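Local coordinates for protein sulfhydryl oxidase 1 (PDB 3LLI) that catalyses the oxidation of thiols to disulfides by molecular oxygen, using a bound FAD, at residues A[53-58]-A[141-146]; A[12-17]-A[252-257]. All blocks are in the same frame, centred on the assembly; numbering follows the deposited sequence.

Contact 1: A[53-58]-A[141-146]; sequences AKYFPG and SQEAAK
Lys54 and Tyr55, at the C-terminal end of helix 39-55, reach across to Glu143 and Lys146 of the short helix 141-146, a helix-to-helix contact in the largely helical sulfhydryl oxidase fold, whose Erv1/Alr-type part includes helix 141-146. Lys54 CG stands anti to the backbone N (chi1 -178°), and every later torsion is also extended, so the chain runs straight out from the helix. On the way it lies over one face of the neighbouring Tyr55 ring, with Lys54 CG 3.8 Å above the ring plane over its centre. The ammonium then forms a salt bridge with Glu143, Lys54 NZ to OE2 3.1 Å, and gives a hydrogen bond to the Tyr55 hydroxyl, NZ to OH 3.0 Å. NZ is modelled too close to Lys146 CB, however, so both bonds are somewhat uncertain in detail. The side chain of Glu143 passes obliquely across the end of Lys54; Gln136 touches the same glutamate from a loop. Lys146 crosses Lys54 at about a right angle, its CD 3.7 Å from Lys54 CD. As modelled, the two amines are near each other without touching, a detail that rests on the same doubtful NZ; the carboxylate of Glu143 would probably offset part of their like charge. Tyr55, with CG anti to the carbonyl carbon (chi1 -61°), sends its ring out beside Lys54 to the backbone of Lys146. Ala133 and Gln136 also pack on it, and its own carbonyl accepts a hydrogen bond from Gln132 of helix 118-134. The phenol OH comes 3.5 Å from Lys146 C, while Lys146 O sits at the ring edge, near its plane, 3.7 Å from Tyr55 CE2.

Contact 2: A[12-17]-A[252-257]; sequences SKIYMA and PSNIIL
Ile256 N donates a nearly straight hydrogen bond to Ile14 O, 2.8 Å at 172°, the central link of a two-stranded parallel sheet that pairs the start of the chain with its end. Beside it Asn254 ND2 binds Ser12 O at 2.9 Å, in the carbonyl plane, and also donates to His249 O. With CG anti to the backbone N (chi1 177°), the amide is turned across to the residues just before strand 14-15. Its OD1 accepts Lys13 NZ at 3.0 Å, a bond made less sure by the crowded modelling of OD1. Replacing Asn254 with an alanine would probably leave the carbonyls of Ser12 and His249 without this shared donor and the Lys13 ammonium without its amide partner. Farther along, Met16 N reaches Ile256 O at 3.3 Å, a weak bond where helix 16-30 begins, just after Tyr15 at its N-cap. Ile14 packs on Val124 and Phe128 of helix 118-134, its side chain about 7 Å from the bound FAD. On the opposite sheet face Ile256 lies alongside Tyr15, pointing the same way, with CD1 3.5 Å from Tyr15 CE1; the phenol OH bonds to Asp10 N. Lys13, crossing Ile256 at about a right angle, presses CB and CG tightly on Ile256 CD1, 3.4 Å each. The Met16 chain, bent at its last two torsions, brings CE against Ile255 CG2 and 3.5 Å from Leu257 CD2.

How the contacts relate
The centres of the two contacts lie about 20 Å apart, yet they meet where Pro57 of contact 1 packs on contact 2: its O is 3.5 Å from Met16 CE, its CB 3.8 Å from Ile255 CD1. Along the chain the order is 12-17, 53-58, 141-146, 252-257, so contact 2 ties the two ends together and contact 1 falls within the span it encloses. Helix 118-134 is common ground: Phe128 touches Pro57, Ile14 and Ile255, and Gln132 meets both Pro57 and Pro252. Contact 2 thus joins the chain ends near the flavin, while contact 1 joins helix 39-55 to helix 141-146.

Contact 1: A[53-58]-A[141-146]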
loop_
_atom_site.group_PDB
_atom_site.type_symbol
_atom_site.label_atom_id
_atom_site.label_comp_id
_atom_site.label_asym_id
_atom_site.label_seq_id
_atom_site.Cartn_x
_atom_site.Cartn_y
_atom_site.Cartn_z
ATOM N N ALA A 53 -5.973 -6.206 7.809
ATOM C CA ALA A 53 -6.671 -6.298 9.090
ATOM C C ALA A 53 -5.798 -5.888 10.263
ATOM O O ALA A 53 -6.257 -5.212 11.187
ATOM C CB ALA A 53 -7.182 -7.721 9.310
ATOM N N LYS A 54 -4.535 -6.293 10.223
ATOM C CA LYS A 54 -3.626 -5.981 11.304
ATOM C C LYS A 54 -2.927 -4.627 11.240
ATOM O O LYS A 54 -2.760 -3.967 12.274
ATOM C CB LYS A 54 -2.559 -7.066 11.421
ATOM C CG LYS A 54 -1.621 -6.817 12.573
ATOM C CD LYS A 54 -0.517 -7.841 12.652
ATOM C CE LYS A 54 0.288 -7.629 13.928
ATOM N NZ LYS A 54 1.467 -8.525 13.997
ATOM N N TYR A 55 -2.538 -4.199 10.042
ATOM C CA TYR A 55 -1.803 -2.950 9.907
ATOM C C TYR A 55 -2.499 -1.771 9.248
ATOM O O TYR A 55 -2.000 -0.643 9.317
ATOM C CB TYR A 55 -0.484 -3.223 9.187
ATOM C CG TYR A 55 0.402 -4.178 9.938
ATOM C CD1 TYR A 55 0.973 -3.814 11.161
ATOM C CD2 TYR A 55 0.671 -5.450 9.438
ATOM C CE1 TYR A 55 1.795 -4.696 11.865
ATOM C CE2 TYR A 55 1.491 -6.342 10.133
ATOM C CZ TYR A 55 2.051 -5.954 11.343
ATOM O OH TYR A 55 2.885 -6.811 12.018
ATOM N N PHE A 56 -3.625 -2.002 8.589
ATOM C CA PHE A 56 -4.294 -0.874 7.972
ATOM C C PHE A 56 -4.628 0.103 9.118
ATOM O O PHE A 56 -5.119 -0.316 10.169
ATOM C CB PHE A 56 -5.574 -1.314 7.269
ATOM C CG PHE A 56 -6.284 -0.187 6.579
ATOM C CD1 PHE A 56 -5.827 0.292 5.351
ATOM C CD2 PHE A 56 -7.380 0.433 7.181
ATOM C CE1 PHE A 56 -6.446 1.371 4.730
ATOM C CE2 PHE A 56 -8.010 1.513 6.572
ATOM C CZ PHE A 56 -7.546 1.989 5.340
ATOM N N PRO A 57 -4.349 1.407 8.936
ATOM C CA PRO A 57 -4.629 2.405 9.984
ATOM C C PRO A 57 -6.088 2.825 9.967
ATOM O O PRO A 57 -6.400 4.007 9.895
ATOM C CB PRO A 57 -3.700 3.556 9.603
ATOM C CG PRO A 57 -3.814 3.551 8.116
ATOM C CD PRO A 57 -3.717 2.049 7.769
ATOM N N GLY A 58 -6.978 1.851 10.041
ATOM C CA GLY A 58 -8.385 2.162 9.971
ATOM C C GLY A 58 -9.022 2.610 11.263
ATOM O O GLY A 58 -8.516 2.370 12.360
ATOM N N SER A 141 8.462 -12.570 19.050
ATOM C CA SER A 141 8.556 -13.415 17.866
ATOM C C SER A 141 7.223 -13.641 17.151
ATOM O O SER A 141 7.166 -13.611 15.918
ATOM C CB SER A 141 9.167 -14.765 18.242
ATOM O OG SER A 141 8.306 -15.482 19.106
ATOM N N GLN A 142 6.159 -13.868 17.918
ATOM C CA GLN A 142 4.838 -14.105 17.339
ATOM C C GLN A 142 4.419 -12.977 16.398
ATOM O O GLN A 142 3.901 -13.231 15.309
ATOM C CB GLN A 142 3.782 -14.261 18.439
ATOM C CG GLN A 142 4.036 -15.400 19.418
ATOM C CD GLN A 142 5.246 -15.156 20.303
ATOM O OE1 GLN A 142 5.388 -14.086 20.901
ATOM N NE2 GLN A 142 6.120 -16.154 20.397
ATOM N N GLU A 143 4.641 -11.734 16.820
ATOM C CA GLU A 143 4.283 -10.582 15.997
ATOM C C GLU A 143 5.446 -10.132 15.113
ATOM O O GLU A 143 5.253 -9.384 14.152
ATOM C CB GLU A 143 3.812 -9.419 16.874
ATOM C CG GLU A 143 3.497 -8.158 16.087
ATOM C CD GLU A 143 2.765 -7.119 16.906
ATOM O OE1 GLU A 143 3.279 -6.733 17.978
ATOM O OE2 GLU A 143 1.674 -6.685 16.473
ATOM N N ALA A 144 6.651 -10.589 15.443
ATOM C CA ALA A 144 7.835 -10.253 14.662
ATOM C C ALA A 144 7.754 -11.034 13.356
ATOM O O ALA A 144 8.468 -10.743 12.395
ATOM C CB ALA A 144 9.099 -10.630 15.421
ATOM N N ALA A 145 6.873 -12.034 13.341
ATOM C CA ALA A 145 6.664 -12.873 12.167
ATOM C C ALA A 145 5.550 -12.276 11.314
ATOM O O ALA A 145 5.567 -12.393 10.089
ATOM C CB ALA A 145 6.304 -14.300 12.589
ATOM N N LYS A 146 4.583 -11.634 11.967
ATOM C CA LYS A 146 3.477 -11.005 11.256
ATOM C C LYS A 146 3.974 -9.762 10.529
ATOM O O LYS A 146 3.482 -9.420 9.451
ATOM C CB LYS A 146 2.356 -10.621 12.226
ATOM C CG LYS A 146 1.527 -11.800 12.731
ATOM C CD LYS A 146 0.365 -11.332 13.601
ATOM C CE LYS A 146 -0.572 -12.478 13.957
ATOM N NZ LYS A 146 -1.685 -12.037 14.843
#

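Contact 2: A[12-17]-A[252-257]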
loop_
_atom_site.group_PDB
_atom_site.type_symbol
_atom_site.label_atom_id
_atom_site.label_comp_id
_atom_site.label_asym_id
_atom_site.label_seq_id
_atom_site.Cartn_x
_atom_site.Cartn_y
_atom_site.Cartn_z
ATOM N N SER A 12 2.052 16.920 2.300
ATOM C CA SER A 12 2.590 16.342 3.530
ATOM C C SER A 12 1.507 15.552 4.258
ATOM O O SER A 12 1.794 14.765 5.160
ATOM C CB SER A 12 3.106 17.448 4.458
ATOM O OG SER A 12 2.038 18.247 4.947
ATOM N N LYS A 13 0.261 15.765 3.850
ATOM C CA LYS A 13 -0.871 15.106 4.475
ATOM C C LYS A 13 -1.437 13.912 3.714
ATOM O O LYS A 13 -1.428 13.875 2.482
ATOM C CB LYS A 13 -1.992 16.128 4.717
ATOM C CG LYS A 13 -1.693 17.125 5.825
ATOM C CD LYS A 13 -1.538 16.396 7.152
ATOM C CE LYS A 13 -1.111 17.325 8.277
ATOM N NZ LYS A 13 -0.882 16.577 9.553
ATOM N N ILE A 14 -1.925 12.940 4.482
ATOM C CA ILE A 14 -2.540 11.739 3.946
ATOM C C ILE A 14 -4.038 11.825 4.236
ATOM O O ILE A 14 -4.442 12.082 5.372
ATOM C CB ILE A 14 -1.975 10.469 4.613
ATOM C CG1 ILE A 14 -0.502 10.289 4.233
ATOM C CG2 ILE A 14 -2.796 9.257 4.191
ATOM C CD1 ILE A 14 0.082 8.949 4.639
ATOM N N TYR A 15 -4.860 11.616 3.213
ATOM C CA TYR A 15 -6.305 11.688 3.381
ATOM C C TYR A 15 -6.952 10.317 3.502
ATOM O O TYR A 15 -6.831 9.478 2.611
ATOM C CB TYR A 15 -6.919 12.454 2.216
ATOM C CG TYR A 15 -6.415 13.874 2.136
ATOM C CD1 TYR A 15 -7.019 14.893 2.880
ATOM C CD2 TYR A 15 -5.287 14.190 1.381
ATOM C CE1 TYR A 15 -6.507 16.190 2.876
ATOM C CE2 TYR A 15 -4.764 15.484 1.371
ATOM C CZ TYR A 15 -5.377 16.476 2.120
ATOM O OH TYR A 15 -4.850 17.749 2.125
ATOM N N MET A 16 -7.647 10.107 4.615
ATOM C CA MET A 16 -8.325 8.848 4.879
ATOM C C MET A 16 -9.167 8.421 3.677
ATOM O O MET A 16 -9.382 7.232 3.459
ATOM C CB MET A 16 -9.210 8.989 6.121
ATOM C CG MET A 16 -9.760 7.666 6.647
ATOM S SD MET A 16 -8.448 6.488 6.999
ATOM C CE MET A 16 -8.039 6.867 8.708
ATOM N N ALA A 17 -9.635 9.391 2.898
ATOM C CA ALA A 17 -10.444 9.108 1.717
ATOM C C ALA A 17 -9.658 8.329 0.659
ATOM O O ALA A 17 -10.234 7.539 -0.098
ATOM C CB ALA A 17 -10.953 10.403 1.114
ATOM N N PRO A 252 -0.759 7.438 11.835
ATOM C CA PRO A 252 -2.152 7.808 12.103
ATOM C C PRO A 252 -2.305 9.302 12.408
ATOM O O PRO A 252 -3.263 9.935 11.963
ATOM C CB PRO A 252 -2.511 6.932 13.296
ATOM C CG PRO A 252 -1.652 5.712 13.095
ATOM C CD PRO A 252 -0.332 6.314 12.688
ATOM N N SER A 253 -1.347 9.868 13.141
ATOM C CA SER A 253 -1.403 11.287 13.508
ATOM C C SER A 253 -1.332 12.237 12.316
ATOM O O SER A 253 -1.761 13.390 12.408
ATOM C CB SER A 253 -0.288 11.638 14.506
ATOM O OG SER A 253 1.004 11.574 13.914
ATOM N N ASN A 254 -0.795 11.763 11.193
ATOM C CA ASN A 254 -0.705 12.614 10.013
ATOM C C ASN A 254 -1.887 12.391 9.075
ATOM O O ASN A 254 -1.978 13.021 8.020
ATOM C CB ASN A 254 0.618 12.382 9.267
ATOM C CG ASN A 254 0.715 13.203 7.981
ATOM O OD1 ASN A 254 0.382 14.393 7.961
ATOM N ND2 ASN A 254 1.174 12.571 6.904
ATOM N N ILE A 255 -2.804 11.508 9.467
ATOM C CA ILE A 255 -3.970 11.229 8.631
ATOM C C ILE A 255 -5.102 12.221 8.862
ATOM O O ILE A 255 -5.559 12.419 9.988
ATOM C CB ILE A 255 -4.542 9.808 8.872
ATOM C CG1 ILE A 255 -3.461 8.749 8.661
ATOM C CG2 ILE A 255 -5.682 9.543 7.901
ATOM C CD1 ILE A 255 -3.948 7.332 8.896
ATOM N N ILE A 256 -5.559 12.841 7.783
ATOM C CA ILE A 256 -6.651 13.788 7.865
ATOM C C ILE A 256 -7.938 12.991 7.714
ATOM O O ILE A 256 -8.350 12.663 6.600
ATOM C CB ILE A 256 -6.535 14.847 6.753
ATOM C CG1 ILE A 256 -5.307 15.720 7.022
ATOM C CG2 ILE A 256 -7.802 15.689 6.682
ATOM C CD1 ILE A 256 -5.091 16.818 6.008
ATOM N N LEU A 257 -8.554 12.661 8.846
ATOM C CA LEU A 257 -9.793 11.888 8.854
ATOM C C LEU A 257 -10.854 12.542 7.990
ATOM O O LEU A 257 -11.002 13.761 7.976
ATOM C CB LEU A 257 -10.319 11.727 10.278
ATOM C CG LEU A 257 -9.400 10.942 11.211
ATOM C CD1 LEU A 257 -9.975 10.941 12.625
ATOM C CD2 LEU A 257 -9.243 9.521 10.693
#